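Local atomic coordinates of TCR beta chain (Gallus gallus, PDB entry 6LIR), a protein that forms the beta subunit of the chicken alpha-beta T-cell receptor, which probably recognises peptide antigens presented by MHC molecules. Residues 114-124 with 140-151. Numbering follows the deposited sequence.
Sequences SEIIEPDVVIF and VCLASGFFPDHL
Pro119 sits where three apolar side chains converge: its CB lies 3.5 Å from CD2 of the Phe146 ring, and its CG presses on Leu151 CD1 at 3.5 Å, closer than usual for two carbons. That same leucine methyl stands over the centre of one face of Phe146, so proline ring, methyl and aromatic ring interlock. Phe146 reaches this place because its CG lies between the backbone N and the carbonyl carbon (chi1 59°), which brings CD2 of the ring up to Pro119 CB, the two side chains meeting at a slant. Having no N-H to offer, the proline fits a point where the pairing is interrupted; just before it, Ile117 and Phe147 exchange two backbone hydrogen bonds, and Ile117 CD1 packs on Phe147 CB at 3.9 Å. Gly145 takes a positive phi (89°), easy for a residue without a side chain, and forms with Phe146 a G1 bulge opposite Tyr179. Beyond the break, strands 120-124 and 140-144 run antiparallel, the A and B strands of an immunoglobulin constant-type (C1-set) beta sandwich. Their alternating residues divide between two faces. Val121, Ile123, Cys141 and Ala143 point into the sandwich, where Cys141 forms the disulfide to Cys201 of the other sheet and Val121 CG1 touches Cys141 SG at 3.9 Å. The beta-branched Val121 and Ile123 suit the extended backbone; Ile123 CG1 lies near Cys141 CB. On the other face Val122, Phe124, Val140 and Leu142 turn towards the TCR alpha chain, Leu142 packing on its Trp172. The Phe124 and Leu142 side chains run alongside one another in the same direction, with Leu142 CB at the edge of the ring, 3.9 Å from Phe124 CE2. Towards the exposed end of this face, Ser144 OG meets a water at 2.8 Å, which also donates a weak hydrogen bond to Asp120 O.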
ATOM      1  N   SER B 114      17.520 -20.485  -3.052  1.00 96.38           N
ATOM      2  CA  SER B 114      17.529 -19.218  -2.339  1.00 93.35           C
ATOM      3  C   SER B 114      16.932 -19.380  -0.947  1.00 85.97           C
ATOM      4  O   SER B 114      15.925 -20.069  -0.758  1.00 88.27           O
ATOM      5  CB  SER B 114      16.740 -18.171  -3.125  1.00 88.75           C
ATOM      6  OG  SER B 114      17.579 -17.459  -4.018  1.00 88.73           O
ATOM      7  N   GLU B 115      17.558 -18.740   0.029  1.00 74.46           N
ATOM      8  CA  GLU B 115      17.031 -18.711   1.381  1.00 69.80           C
ATOM      9  C   GLU B 115      16.383 -17.367   1.685  1.00 67.23           C
ATOM     10  O   GLU B 115      16.658 -16.351   1.041  1.00 61.54           O
ATOM     11  CB  GLU B 115      18.126 -19.014   2.403  1.00 73.52           C
ATOM     12  CG  GLU B 115      18.118 -20.461   2.862  1.00 85.62           C
ATOM     13  CD  GLU B 115      18.437 -20.610   4.334  1.00 89.31           C
ATOM     14  OE1 GLU B 115      17.665 -21.291   5.041  1.00 90.75           O
ATOM     15  OE2 GLU B 115      19.458 -20.048   4.782  1.00 93.21           O
ATOM     16  N   ILE B 116      15.516 -17.377   2.690  1.00 65.47           N
ATOM     17  CA  ILE B 116      14.914 -16.150   3.201  1.00 59.70           C
ATOM     18  C   ILE B 116      15.883 -15.507   4.180  1.00 59.15           C
ATOM     19  O   ILE B 116      16.409 -16.175   5.078  1.00 64.26           O
ATOM     20  CB  ILE B 116      13.565 -16.447   3.875  1.00 58.48           C
ATOM     21  CG1 ILE B 116      12.551 -16.975   2.858  1.00 55.56           C
ATOM     22  CG2 ILE B 116      13.036 -15.210   4.584  1.00 55.09           C
ATOM     23  CD1 ILE B 116      11.407 -17.736   3.495  1.00 55.71           C
ATOM     24  N   ILE B 117      16.128 -14.212   4.014  1.00 55.31           N
ATOM     25  CA  ILE B 117      17.018 -13.471   4.899  1.00 52.16           C
ATOM     26  C   ILE B 117      16.182 -12.464   5.675  1.00 47.55           C
ATOM     27  O   ILE B 117      15.468 -11.648   5.080  1.00 48.91           O
ATOM     28  CB  ILE B 117      18.144 -12.778   4.119  1.00 54.00           C
ATOM     29  CG1 ILE B 117      18.855 -13.784   3.211  1.00 57.44           C
ATOM     30  CG2 ILE B 117      19.128 -12.137   5.078  1.00 52.15           C
ATOM     31  CD1 ILE B 117      19.487 -13.163   1.987  1.00 57.05           C
ATOM     32  N   GLU B 118      16.271 -12.527   7.001  1.00 50.87           N
ATOM     33  CA  GLU B 118      15.597 -11.560   7.848  1.00 51.08           C
ATOM     34  C   GLU B 118      16.189 -10.168   7.637  1.00 56.16           C
ATOM     35  O   GLU B 118      17.363 -10.029   7.282  1.00 55.20           O
ATOM     36  CB  GLU B 118      15.704 -11.955   9.320  1.00 55.72           C
ATOM     37  CG  GLU B 118      17.124 -12.053   9.857  1.00 60.69           C
ATOM     38  CD  GLU B 118      17.163 -12.528  11.299  1.00 66.74           C
ATOM     39  OE1 GLU B 118      17.514 -11.719  12.190  1.00 63.81           O
ATOM     40  OE2 GLU B 118      16.838 -13.712  11.542  1.00 69.13           O
ATOM     41  N   PRO B 119      15.395  -9.123   7.833  1.00 50.41           N
ATOM     42  CA  PRO B 119      15.912  -7.762   7.683  1.00 47.90           C
ATOM     43  C   PRO B 119      16.745  -7.336   8.881  1.00 49.73           C
ATOM     44  O   PRO B 119      16.605  -7.846   9.993  1.00 48.08           O
ATOM     45  CB  PRO B 119      14.638  -6.919   7.593  1.00 45.06           C
ATOM     46  CG  PRO B 119      13.685  -7.662   8.477  1.00 44.85           C
ATOM     47  CD  PRO B 119      13.966  -9.122   8.197  1.00 44.75           C
ATOM     48  N   ASP B 120      17.614  -6.363   8.632  1.00 52.35           N
ATOM     49  CA  ASP B 120      18.186  -5.570   9.704  1.00 49.82           C
ATOM     50  C   ASP B 120      17.301  -4.346   9.869  1.00 49.46           C
ATOM     51  O   ASP B 120      16.862  -3.752   8.881  1.00 49.78           O
ATOM     52  CB  ASP B 120      19.620  -5.144   9.385  1.00 58.28           C
ATOM     53  CG  ASP B 120      20.580  -6.313   9.325  1.00 66.53           C
ATOM     54  OD1 ASP B 120      20.925  -6.859  10.396  1.00 71.29           O
ATOM     55  OD2 ASP B 120      20.997  -6.683   8.206  1.00 67.59           O
ATOM     56  N   VAL B 121      17.042  -3.966  11.116  1.00 39.76           N
ATOM     57  CA  VAL B 121      16.079  -2.911  11.405  1.00 42.38           C
ATOM     58  C   VAL B 121      16.734  -1.927  12.358  1.00 44.84           C
ATOM     59  O   VAL B 121      17.143  -2.305  13.461  1.00 43.45           O
ATOM     60  CB  VAL B 121      14.779  -3.461  12.015  1.00 37.84           C
ATOM     61  CG1 VAL B 121      13.767  -2.336  12.197  1.00 35.79           C
ATOM     62  CG2 VAL B 121      14.196  -4.575  11.148  1.00 39.66           C
ATOM     63  N   VAL B 122      16.833  -0.670  11.932  1.00 43.34           N
ATOM     64  CA  VAL B 122      17.352   0.403  12.766  1.00 48.22           C
ATOM     65  C   VAL B 122      16.390   1.578  12.694  1.00 39.58           C
ATOM     66  O   VAL B 122      15.707   1.784  11.684  1.00 42.83           O
ATOM     67  CB  VAL B 122      18.774   0.835  12.335  1.00 47.74           C
ATOM     68  CG1 VAL B 122      19.727  -0.350  12.375  1.00 49.96           C
ATOM     69  CG2 VAL B 122      18.752   1.452  10.943  1.00 48.57           C
ATOM     70  N   ILE B 123      16.312   2.333  13.784  1.00 37.66           N
ATOM     71  CA  ILE B 123      15.687   3.647  13.779  1.00 35.15           C
ATOM     72  C   ILE B 123      16.797   4.684  13.837  1.00 41.97           C
ATOM     73  O   ILE B 123      17.718   4.572  14.654  1.00 41.39           O
ATOM     74  CB  ILE B 123      14.710   3.819  14.953  1.00 33.65           C
ATOM     75  CG1 ILE B 123      13.588   2.780  14.862  1.00 39.84           C
ATOM     76  CG2 ILE B 123      14.146   5.236  14.967  1.00 35.07           C
ATOM     77  CD1 ILE B 123      12.598   2.855  16.002  1.00 42.04           C
ATOM     78  N   PHE B 124      16.697   5.703  12.997  1.00 38.97           N
ATOM     79  CA  PHE B 124      17.654   6.792  13.022  1.00 40.63           C
ATOM     80  C   PHE B 124      17.201   7.841  14.025  1.00 37.33           C
ATOM     81  O   PHE B 124      16.017   8.180  14.096  1.00 40.73           O
ATOM     82  CB  PHE B 124      17.823   7.390  11.627  1.00 40.25           C
ATOM     83  CG  PHE B 124      18.611   6.512  10.694  1.00 38.93           C
ATOM     84  CD1 PHE B 124      19.979   6.676  10.554  1.00 45.63           C
ATOM     85  CD2 PHE B 124      17.985   5.509   9.974  1.00 39.44           C
ATOM     86  CE1 PHE B 124      20.707   5.865   9.702  1.00 48.43           C
ATOM     87  CE2 PHE B 124      18.709   4.691   9.120  1.00 41.42           C
ATOM     88  CZ  PHE B 124      20.071   4.871   8.985  1.00 44.23           C
ATOM     89  N   VAL B 140      13.077   7.971  11.189  1.00 30.18           N
ATOM     90  CA  VAL B 140      13.209   7.112  10.024  1.00 31.68           C
ATOM     91  C   VAL B 140      13.558   5.713  10.502  1.00 37.04           C
ATOM     92  O   VAL B 140      14.604   5.495  11.126  1.00 37.35           O
ATOM     93  CB  VAL B 140      14.263   7.652   9.050  1.00 34.83           C
ATOM     94  CG1 VAL B 140      14.263   6.833   7.774  1.00 34.56           C
ATOM     95  CG2 VAL B 140      13.987   9.120   8.750  1.00 34.06           C
ATOM     96  N   CYS B 141      12.680   4.767  10.205  1.00 35.45           N
ATOM     97  CA  CYS B 141      12.943   3.357  10.425  1.00 34.40           C
ATOM     98  C   CYS B 141      13.371   2.737   9.107  1.00 36.17           C
ATOM     99  O   CYS B 141      12.677   2.887   8.098  1.00 39.85           O
ATOM    100  CB  CYS B 141      11.697   2.661  10.970  1.00 37.44           C
ATOM    101  SG  CYS B 141      11.892   0.903  11.247  1.00 44.43           S
ATOM    102  N   LEU B 142      14.494   2.030   9.118  1.00 34.84           N
ATOM    103  CA  LEU B 142      15.007   1.389   7.915  1.00 41.93           C
ATOM    104  C   LEU B 142      15.073  -0.115   8.132  1.00 43.63           C
ATOM    105  O   LEU B 142      15.719  -0.585   9.075  1.00 45.62           O
ATOM    106  CB  LEU B 142      16.389   1.935   7.547  1.00 43.44           C
ATOM    107  CG  LEU B 142      17.142   1.187   6.442  1.00 44.62           C
ATOM    108  CD1 LEU B 142      16.474   1.379   5.087  1.00 47.29           C
ATOM    109  CD2 LEU B 142      18.603   1.619   6.380  1.00 51.50           C
ATOM    110  N   ALA B 143      14.431  -0.865   7.247  1.00 39.48           N
ATOM    111  CA  ALA B 143      14.605  -2.307   7.185  1.00 44.47           C
ATOM    112  C   ALA B 143      15.433  -2.605   5.947  1.00 45.44           C
ATOM    113  O   ALA B 143      15.047  -2.231   4.836  1.00 46.69           O
ATOM    114  CB  ALA B 143      13.260  -3.029   7.136  1.00 40.10           C
ATOM    115  N   SER B 144      16.570  -3.271   6.137  1.00 43.97           N
ATOM    116  CA  SER B 144      17.451  -3.585   5.026  1.00 47.58           C
ATOM    117  C   SER B 144      18.028  -4.978   5.215  1.00 49.75           C
ATOM    118  O   SER B 144      17.987  -5.550   6.308  1.00 48.70           O
ATOM    119  CB  SER B 144      18.586  -2.560   4.905  1.00 43.93           C
ATOM    120  OG  SER B 144      19.224  -2.366   6.157  1.00 48.06           O
ATOM    121  N   GLY B 145      18.585  -5.514   4.134  1.00 58.50           N
ATOM    122  CA  GLY B 145      19.239  -6.800   4.188  1.00 61.08           C
ATOM    123  C   GLY B 145      18.344  -7.992   3.939  1.00 63.04           C
ATOM    124  O   GLY B 145      18.824  -9.129   4.031  1.00 66.30           O
ATOM    125  N   PHE B 146      17.065  -7.782   3.633  1.00 50.73           N
ATOM    126  CA  PHE B 146      16.108  -8.878   3.620  1.00 52.46           C
ATOM    127  C   PHE B 146      15.821  -9.366   2.203  1.00 54.21           C
ATOM    128  O   PHE B 146      16.013  -8.654   1.214  1.00 54.69           O
ATOM    129  CB  PHE B 146      14.801  -8.471   4.311  1.00 48.11           C
ATOM    130  CG  PHE B 146      14.116  -7.281   3.692  1.00 47.48           C
ATOM    131  CD1 PHE B 146      13.233  -7.442   2.636  1.00 46.18           C
ATOM    132  CD2 PHE B 146      14.332  -6.006   4.186  1.00 46.21           C
ATOM    133  CE1 PHE B 146      12.593  -6.355   2.076  1.00 47.45           C
ATOM    134  CE2 PHE B 146      13.694  -4.914   3.631  1.00 45.70           C
ATOM    135  CZ  PHE B 146      12.824  -5.089   2.573  1.00 46.95           C
ATOM    136  N   PHE B 147      15.367 -10.621   2.128  1.00 52.91           N
ATOM    137  CA  PHE B 147      14.980 -11.315   0.908  1.00 51.63           C
ATOM    138  C   PHE B 147      13.881 -12.305   1.277  1.00 52.82           C
ATOM    139  O   PHE B 147      14.046 -13.052   2.256  1.00 56.08           O
ATOM    140  CB  PHE B 147      16.150 -12.047   0.250  1.00 50.03           C
ATOM    141  CG  PHE B 147      15.830 -12.581  -1.114  1.00 55.63           C
ATOM    142  CD1 PHE B 147      15.912 -11.763  -2.228  1.00 56.96           C
ATOM    143  CD2 PHE B 147      15.429 -13.895  -1.281  1.00 55.00           C
ATOM    144  CE1 PHE B 147      15.609 -12.248  -3.484  1.00 58.05           C
ATOM    145  CE2 PHE B 147      15.124 -14.386  -2.535  1.00 57.96           C
ATOM    146  CZ  PHE B 147      15.214 -13.563  -3.638  1.00 60.43           C
ATOM    147  N   PRO B 148      12.759 -12.346   0.536  1.00 50.39           N
ATOM    148  CA  PRO B 148      12.498 -11.625  -0.713  1.00 52.24           C
ATOM    149  C   PRO B 148      11.975 -10.202  -0.525  1.00 52.35           C
ATOM    150  O   PRO B 148      11.995  -9.672   0.585  1.00 51.47           O
ATOM    151  CB  PRO B 148      11.444 -12.495  -1.408  1.00 50.07           C
ATOM    152  CG  PRO B 148      10.858 -13.374  -0.338  1.00 48.47           C
ATOM    153  CD  PRO B 148      11.603 -13.161   0.944  1.00 49.94           C
ATOM    154  N   ASP B 149      11.516  -9.600  -1.627  1.00 56.20           N
ATOM    155  CA  ASP B 149      11.226  -8.170  -1.652  1.00 58.54           C
ATOM    156  C   ASP B 149      10.077  -7.753  -0.744  1.00 60.78           C
ATOM    157  O   ASP B 149       9.984  -6.568  -0.405  1.00 61.51           O
ATOM    158  CB  ASP B 149      10.907  -7.736  -3.082  1.00 61.17           C
ATOM    159  CG  ASP B 149       9.625  -8.351  -3.600  1.00 59.85           C
ATOM    160  OD1 ASP B 149       9.320  -9.499  -3.217  1.00 63.73           O
ATOM    161  OD2 ASP B 149       8.920  -7.687  -4.391  1.00 65.36           O
ATOM    162  N   HIS B 150       9.205  -8.670  -0.339  1.00 66.28           N
ATOM    163  CA  HIS B 150       8.021  -8.279   0.416  1.00 66.99           C
ATOM    164  C   HIS B 150       8.265  -8.316   1.916  1.00 64.96           C
ATOM    165  O   HIS B 150       8.764  -9.310   2.454  1.00 59.13           O
ATOM    166  CB  HIS B 150       6.803  -9.131   0.085  1.00 70.93           C
ATOM    167  CG  HIS B 150       5.520  -8.485   0.506  1.00 75.31           C
ATOM    168  ND1 HIS B 150       4.880  -8.797   1.686  1.00 77.07           N
ATOM    169  CD2 HIS B 150       4.776  -7.516  -0.080  1.00 82.89           C
ATOM    170  CE1 HIS B 150       3.787  -8.063   1.800  1.00 76.55           C
ATOM    171  NE2 HIS B 150       3.699  -7.280   0.740  1.00 80.97           N
ATOM    172  N   LEU B 151       7.875  -7.235   2.583  1.00 58.75           N
ATOM    173  CA  LEU B 151       8.018  -7.078   4.018  1.00 53.44           C
ATOM    174  C   LEU B 151       7.091  -5.951   4.442  1.00 50.45           C
ATOM    175  O   LEU B 151       6.859  -5.010   3.680  1.00 51.46           O
ATOM    176  CB  LEU B 151       9.475  -6.776   4.385  1.00 49.84           C
ATOM    177  CG  LEU B 151       9.873  -6.436   5.816  1.00 47.79           C
ATOM    178  CD1 LEU B 151      11.256  -6.988   6.056  1.00 47.63           C
ATOM    179  CD2 LEU B 151       9.854  -4.930   6.047  1.00 49.64           C
TER
HETATM  180  O   HOH W   1      18.928  -1.288   8.679  1.00 45.52           O